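Local atomic coordinates of uncharacterized ParM protein (Staphylococcus aureus, PDB entry 3JS6), a protein that forms dynamic actin-like filaments and probably uses them to move plasmid DNA apart during segregation. Residues S279-E282 with I283-N287; N123-T127 with D128-K132. All coordinates share one frame; numbering follows the deposited sequence.

Interaction 1 and interaction 2 illustrate the two ends of the same problem: how a helix in an actin-like fold closes off, and how another begins. Interaction 2, at 123-132, starts helix 128-137 after strand 111-120 in the N-terminal actin-like part of the chain; interaction 1, at 279-287, lies where helix 263-284 runs out in the MreB-like C-terminal part. Their centres lie 29 Å apart and their nearest atoms about 16 Å, so they do not touch, and each works locally. The protein was crystallised in its apo form, with no nucleotide to relate them to. In interaction 1 the main bonds run between backbone groups; in interaction 2 a threonine hydroxyl takes a principal part.

Interaction 1: S279-E282 with I283-N287; sequences SNFE and ITVGN
Phe281 O accepts two backbone bonds where helix 263-284 runs out, from Val285 N at 2.7 Å and from Gly286 N at 3.0 Å. The first reaches back four residues in the ordinary helical way, though it is bent to 135° at the hydrogen; the second reaches back five and is straighter, at 162°. Over the two residues before it the spacing is regular: Thr284 N binds Asn280 O at 2.9 Å and almost straight, while Ile283 N binds Ser279 O at 3.1 Å. Thr284 OG1 adds a weak bond to Asn280 O, and this hydroxyl lies beside its own backbone N.

A second kind of contact is apolar. The side chains of Phe281 and Val285 run side by side in the same direction, and the methyl CG2 of Val285 sits over one face of the phenyl ring, 3.9 Å from its centroid, in a CH-pi contact. With CG1 of Val285 anti to the backbone N (chi1 -167°), the other methyl, CG2, is the one delivered to the ring. Both residues are buried against the sheet that contains strand 185-191, where both touch Ser187; both also touch Ile291.

A third kind closes the turn: Glu282 CA lies 3.5 Å from Gly286 O in a nearly straight CA-H...O contact. Gly286 has positive phi and is the first residue to leave helical angles; its backbone conformation suits a residue with no CB to meet the preceding carbonyl.

The helix end here combines a doubly used carbonyl and a glycine, while the Phe281-Val285 pair packs it on the sheet. Lys185 NZ binds Val285 O from the neighbouring strand, and its positive charge would probably ease the negative end of the helix dipole.

Interaction 2: N123-T127 with D128-K132; sequences NEIGT and DKQAK
Thr127 OG1 is gripped from two directions: it accepts from Lys129 N at 2.9 Å and donates to Glu124 O at 3.1 Å. This is a worked case of an N-cap, with the hydroxyl and the N-H two residues on forming an ST turn at the start of helix 128-137. A chi1 of 77° sets OG1 between the backbone N and the carbonyl carbon of Thr127, from where it can meet the first turn. Thr127 O accepts a weak bond from Gln130 N.

Glu124 O is the hub of the preceding loop. Besides the hydroxyl it takes Thr127 N at 3.1 Å and Gly126 N at 2.7 Å, the latter closing an inverse gamma turn centred on Ile125. Three donors on one oxygen thus tie the loop to the capping residue, and Thr127 carries the hold onward into the helix.

Other contacts are looser. Glu124 CB meets Lys129 CB at 3.9 Å as the two chains cross at a slant, while their charged ends go elsewhere: Glu124 OE1 is bonded by Tyr87 OH, and Lys129 NZ makes a weak bond to Asn84 O. Gln130, fully extended, reaches back along the loop beside Met120 of strand 111-120, and its amide carbon CD lies 4.1 Å from the methyl Ile125 CD1.

Interaction 1: S279-E282 with I283-N287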
ATOM      1  N   SER A 279     -14.979 -14.070  16.530  1.00 34.26           N
ATOM      2  CA  SER A 279     -15.298 -14.027  17.954  1.00 35.73           C
ATOM      3  C   SER A 279     -14.857 -12.667  18.496  1.00 32.00           C
ATOM      4  O   SER A 279     -15.572 -12.033  19.264  1.00 31.46           O
ATOM      5  CB  SER A 279     -14.577 -15.141  18.716  1.00 41.68           C
ATOM      6  OG  SER A 279     -15.021 -16.410  18.275  1.00 59.96           O
ATOM      7  N   ASN A 280     -13.675 -12.214  18.093  1.00 30.78           N
ATOM      8  CA  ASN A 280     -13.200 -10.913  18.568  1.00 35.16           C
ATOM      9  C   ASN A 280     -14.107  -9.793  18.082  1.00 35.72           C
ATOM     10  O   ASN A 280     -14.370  -8.828  18.804  1.00 37.73           O
ATOM     11  CB  ASN A 280     -11.764 -10.670  18.118  1.00 32.29           C
ATOM     12  CG  ASN A 280     -10.779 -11.528  18.877  1.00 35.97           C
ATOM     13  OD1 ASN A 280     -11.128 -12.133  19.882  1.00 40.94           O
ATOM     14  ND2 ASN A 280      -9.549 -11.568  18.416  1.00 27.94           N
ATOM     15  N   PHE A 281     -14.603  -9.946  16.862  1.00 36.49           N
ATOM     16  CA  PHE A 281     -15.499  -8.970  16.267  1.00 39.12           C
ATOM     17  C   PHE A 281     -16.737  -8.825  17.134  1.00 41.36           C
ATOM     18  O   PHE A 281     -17.152  -7.722  17.493  1.00 36.45           O
ATOM     19  CB  PHE A 281     -15.935  -9.444  14.887  1.00 45.25           C
ATOM     20  CG  PHE A 281     -15.643  -8.472  13.804  1.00 44.09           C
ATOM     21  CD1 PHE A 281     -14.444  -8.529  13.110  1.00 51.81           C
ATOM     22  CD2 PHE A 281     -16.552  -7.464  13.504  1.00 48.50           C
ATOM     23  CE1 PHE A 281     -14.155  -7.581  12.122  1.00 58.59           C
ATOM     24  CE2 PHE A 281     -16.276  -6.522  12.529  1.00 45.44           C
ATOM     25  CZ  PHE A 281     -15.080  -6.575  11.837  1.00 51.65           C
ATOM     26  N   GLU A 282     -17.337  -9.952  17.476  1.00 40.71           N
ATOM     27  CA  GLU A 282     -18.536  -9.896  18.280  1.00 41.20           C
ATOM     28  C   GLU A 282     -18.292  -9.287  19.654  1.00 37.14           C
ATOM     29  O   GLU A 282     -19.165  -8.625  20.195  1.00 40.52           O
ATOM     30  CB  GLU A 282     -19.146 -11.288  18.411  1.00 48.21           C
ATOM     31  CG  GLU A 282     -20.632 -11.247  18.698  1.00 66.48           C
ATOM     32  CD  GLU A 282     -21.351 -12.462  18.164  1.00 73.14           C
ATOM     33  OE1 GLU A 282     -21.094 -13.571  18.682  1.00 71.61           O
ATOM     34  OE2 GLU A 282     -22.164 -12.303  17.221  1.00 77.09           O
ATOM     35  N   ILE A 283     -17.104  -9.505  20.213  1.00 36.09           N
ATOM     36  CA  ILE A 283     -16.770  -8.972  21.533  1.00 35.68           C
ATOM     37  C   ILE A 283     -16.573  -7.468  21.486  1.00 37.14           C
ATOM     38  O   ILE A 283     -17.150  -6.733  22.285  1.00 36.48           O
ATOM     39  CB  ILE A 283     -15.452  -9.589  22.087  1.00 33.95           C
ATOM     40  CG1 ILE A 283     -15.655 -11.070  22.411  1.00 41.83           C
ATOM     41  CG2 ILE A 283     -15.008  -8.847  23.349  1.00 37.04           C
ATOM     42  CD1 ILE A 283     -14.385 -11.780  22.741  1.00 39.01           C
ATOM     43  N   THR A 284     -15.745  -7.026  20.541  1.00 32.63           N
ATOM     44  CA  THR A 284     -15.392  -5.622  20.396  1.00 36.97           C
ATOM     45  C   THR A 284     -16.283  -4.729  19.531  1.00 38.90           C
ATOM     46  O   THR A 284     -16.648  -3.638  19.960  1.00 33.83           O
ATOM     47  CB  THR A 284     -13.955  -5.498  19.859  1.00 43.33           C
ATOM     48  OG1 THR A 284     -13.070  -6.235  20.712  1.00 40.51           O
ATOM     49  CG2 THR A 284     -13.511  -4.037  19.823  1.00 37.38           C
ATOM     50  N   VAL A 285     -16.609  -5.176  18.320  1.00 35.77           N
ATOM     51  CA  VAL A 285     -17.416  -4.364  17.416  1.00 42.21           C
ATOM     52  C   VAL A 285     -18.900  -4.481  17.717  1.00 42.45           C
ATOM     53  O   VAL A 285     -19.616  -3.484  17.713  1.00 54.22           O
ATOM     54  CB  VAL A 285     -17.156  -4.733  15.942  1.00 38.06           C
ATOM     55  CG1 VAL A 285     -17.749  -3.663  15.041  1.00 44.98           C
ATOM     56  CG2 VAL A 285     -15.656  -4.883  15.684  1.00 31.44           C
ATOM     57  N   GLY A 286     -19.361  -5.696  17.982  1.00 47.87           N
ATOM     58  CA  GLY A 286     -20.760  -5.887  18.316  1.00 48.89           C
ATOM     59  C   GLY A 286     -21.512  -6.901  17.479  1.00 50.82           C
ATOM     60  O   GLY A 286     -20.918  -7.732  16.788  1.00 46.19           O
ATOM     61  N   ASN A 287     -22.837  -6.832  17.559  1.00 50.27           N
ATOM     62  CA  ASN A 287     -23.693  -7.731  16.808  1.00 54.20           C
ATOM     63  C   ASN A 287     -23.316  -7.566  15.352  1.00 52.63           C
ATOM     64  O   ASN A 287     -23.388  -6.466  14.813  1.00 53.09           O
ATOM     65  CB  ASN A 287     -25.160  -7.350  17.018  1.00 60.59           C
ATOM     66  CG  ASN A 287     -26.109  -8.144  16.138  1.00 59.47           C
ATOM     67  OD1 ASN A 287     -27.290  -7.812  16.035  1.00 65.95           O
ATOM     68  ND2 ASN A 287     -25.602  -9.199  15.505  1.00 55.30           N
TER

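Interaction 2: N123-T127 with D128-K132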
ATOM      1  N   ASN A 123      -2.622   5.893  13.533  1.00 37.34           N
ATOM      2  CA  ASN A 123      -2.091   6.473  14.759  1.00 46.46           C
ATOM      3  C   ASN A 123      -1.151   7.666  14.594  1.00 46.52           C
ATOM      4  O   ASN A 123      -0.809   8.304  15.574  1.00 48.24           O
ATOM      5  CB  ASN A 123      -1.414   5.386  15.615  1.00 49.28           C
ATOM      6  CG  ASN A 123      -0.159   4.823  14.977  1.00 49.72           C
ATOM      7  OD1 ASN A 123       0.484   3.940  15.540  1.00 61.16           O
ATOM      8  ND2 ASN A 123       0.199   5.330  13.810  1.00 55.88           N
ATOM      9  N   GLU A 124      -0.722   7.980  13.376  1.00 47.18           N
ATOM     10  CA  GLU A 124       0.161   9.135  13.205  1.00 43.70           C
ATOM     11  C   GLU A 124      -0.514  10.248  12.420  1.00 37.85           C
ATOM     12  O   GLU A 124       0.021  11.352  12.289  1.00 34.73           O
ATOM     13  CB  GLU A 124       1.470   8.731  12.515  1.00 46.39           C
ATOM     14  CG  GLU A 124       1.468   7.356  11.889  1.00 53.11           C
ATOM     15  CD  GLU A 124       2.827   6.977  11.309  1.00 58.78           C
ATOM     16  OE1 GLU A 124       3.311   7.692  10.405  1.00 55.47           O
ATOM     17  OE2 GLU A 124       3.409   5.965  11.756  1.00 53.53           O
ATOM     18  N   ILE A 125      -1.716   9.947  11.946  1.00 41.95           N
ATOM     19  CA  ILE A 125      -2.521  10.845  11.124  1.00 53.25           C
ATOM     20  C   ILE A 125      -3.069  12.096  11.814  1.00 56.47           C
ATOM     21  O   ILE A 125      -4.277  12.286  11.906  1.00 66.15           O
ATOM     22  CB  ILE A 125      -3.699  10.050  10.485  1.00 52.19           C
ATOM     23  CG1 ILE A 125      -4.355  10.867   9.376  1.00 56.72           C
ATOM     24  CG2 ILE A 125      -4.721   9.681  11.548  1.00 62.35           C
ATOM     25  CD1 ILE A 125      -3.453  11.106   8.200  1.00 46.10           C
ATOM     26  N   GLY A 126      -2.171  12.962  12.270  1.00 55.93           N
ATOM     27  CA  GLY A 126      -2.578  14.189  12.928  1.00 52.53           C
ATOM     28  C   GLY A 126      -1.437  14.715  13.772  1.00 53.25           C
ATOM     29  O   GLY A 126      -1.459  15.849  14.243  1.00 56.31           O
ATOM     30  N   THR A 127      -0.428  13.873  13.957  1.00 50.26           N
ATOM     31  CA  THR A 127       0.732  14.220  14.752  1.00 45.96           C
ATOM     32  C   THR A 127       1.729  15.032  13.944  1.00 50.49           C
ATOM     33  O   THR A 127       1.417  15.528  12.857  1.00 51.30           O
ATOM     34  CB  THR A 127       1.454  12.959  15.243  1.00 48.14           C
ATOM     35  OG1 THR A 127       2.205  12.394  14.164  1.00 44.33           O
ATOM     36  CG2 THR A 127       0.446  11.928  15.741  1.00 37.19           C
ATOM     37  N   ASP A 128       2.936  15.156  14.492  1.00 50.17           N
ATOM     38  CA  ASP A 128       4.016  15.886  13.845  1.00 51.89           C
ATOM     39  C   ASP A 128       4.548  15.070  12.668  1.00 49.69           C
ATOM     40  O   ASP A 128       5.271  15.586  11.818  1.00 49.44           O
ATOM     41  CB  ASP A 128       5.150  16.143  14.839  1.00 53.30           C
ATOM     42  CG  ASP A 128       5.759  14.860  15.369  1.00 62.78           C
ATOM     43  OD1 ASP A 128       5.013  14.043  15.959  1.00 66.90           O
ATOM     44  OD2 ASP A 128       6.984  14.670  15.197  1.00 67.15           O
ATOM     45  N   LYS A 129       4.206  13.785  12.645  1.00 45.99           N
ATOM     46  CA  LYS A 129       4.625  12.900  11.563  1.00 45.02           C
ATOM     47  C   LYS A 129       3.940  13.347  10.277  1.00 35.73           C
ATOM     48  O   LYS A 129       4.565  13.419   9.229  1.00 35.41           O
ATOM     49  CB  LYS A 129       4.251  11.453  11.887  1.00 42.91           C
ATOM     50  CG  LYS A 129       5.346  10.640  12.585  1.00 49.89           C
ATOM     51  CD  LYS A 129       6.176  11.474  13.533  1.00 51.29           C
ATOM     52  CE  LYS A 129       7.277  10.637  14.184  1.00 57.59           C
ATOM     53  NZ  LYS A 129       6.717   9.558  15.040  1.00 54.79           N
ATOM     54  N   GLN A 130       2.654  13.656  10.367  1.00 34.87           N
ATOM     55  CA  GLN A 130       1.918  14.109   9.202  1.00 38.55           C
ATOM     56  C   GLN A 130       2.552  15.378   8.639  1.00 40.77           C
ATOM     57  O   GLN A 130       2.641  15.542   7.419  1.00 42.29           O
ATOM     58  CB  GLN A 130       0.440  14.358   9.534  1.00 39.83           C
ATOM     59  CG  GLN A 130      -0.364  14.801   8.312  1.00 35.61           C
ATOM     60  CD  GLN A 130      -1.868  14.856   8.545  1.00 45.95           C
ATOM     61  OE1 GLN A 130      -2.641  15.111   7.616  1.00 44.86           O
ATOM     62  NE2 GLN A 130      -2.288  14.620   9.776  1.00 42.40           N
ATOM     63  N   ALA A 131       3.010  16.273   9.511  1.00 38.52           N
ATOM     64  CA  ALA A 131       3.651  17.506   9.047  1.00 36.59           C
ATOM     65  C   ALA A 131       4.939  17.209   8.283  1.00 32.66           C
ATOM     66  O   ALA A 131       5.191  17.790   7.233  1.00 29.58           O
ATOM     67  CB  ALA A 131       3.957  18.420  10.223  1.00 42.85           C
ATOM     68  N   LYS A 132       5.769  16.317   8.810  1.00 28.85           N
ATOM     69  CA  LYS A 132       7.010  15.980   8.128  1.00 27.82           C
ATOM     70  C   LYS A 132       6.785  15.181   6.842  1.00 25.38           C
ATOM     71  O   LYS A 132       7.552  15.313   5.904  1.00 31.00           O
ATOM     72  CB  LYS A 132       7.930  15.196   9.070  1.00 33.30           C
ATOM     73  CG  LYS A 132       8.511  16.071  10.183  1.00 33.94           C
ATOM     74  CD  LYS A 132       9.470  15.308  11.104  1.00 43.30           C
ATOM     75  CE  LYS A 132       8.774  14.171  11.826  1.00 43.21           C
ATOM     76  NZ  LYS A 132       9.695  13.503  12.793  1.00 50.87           N
TER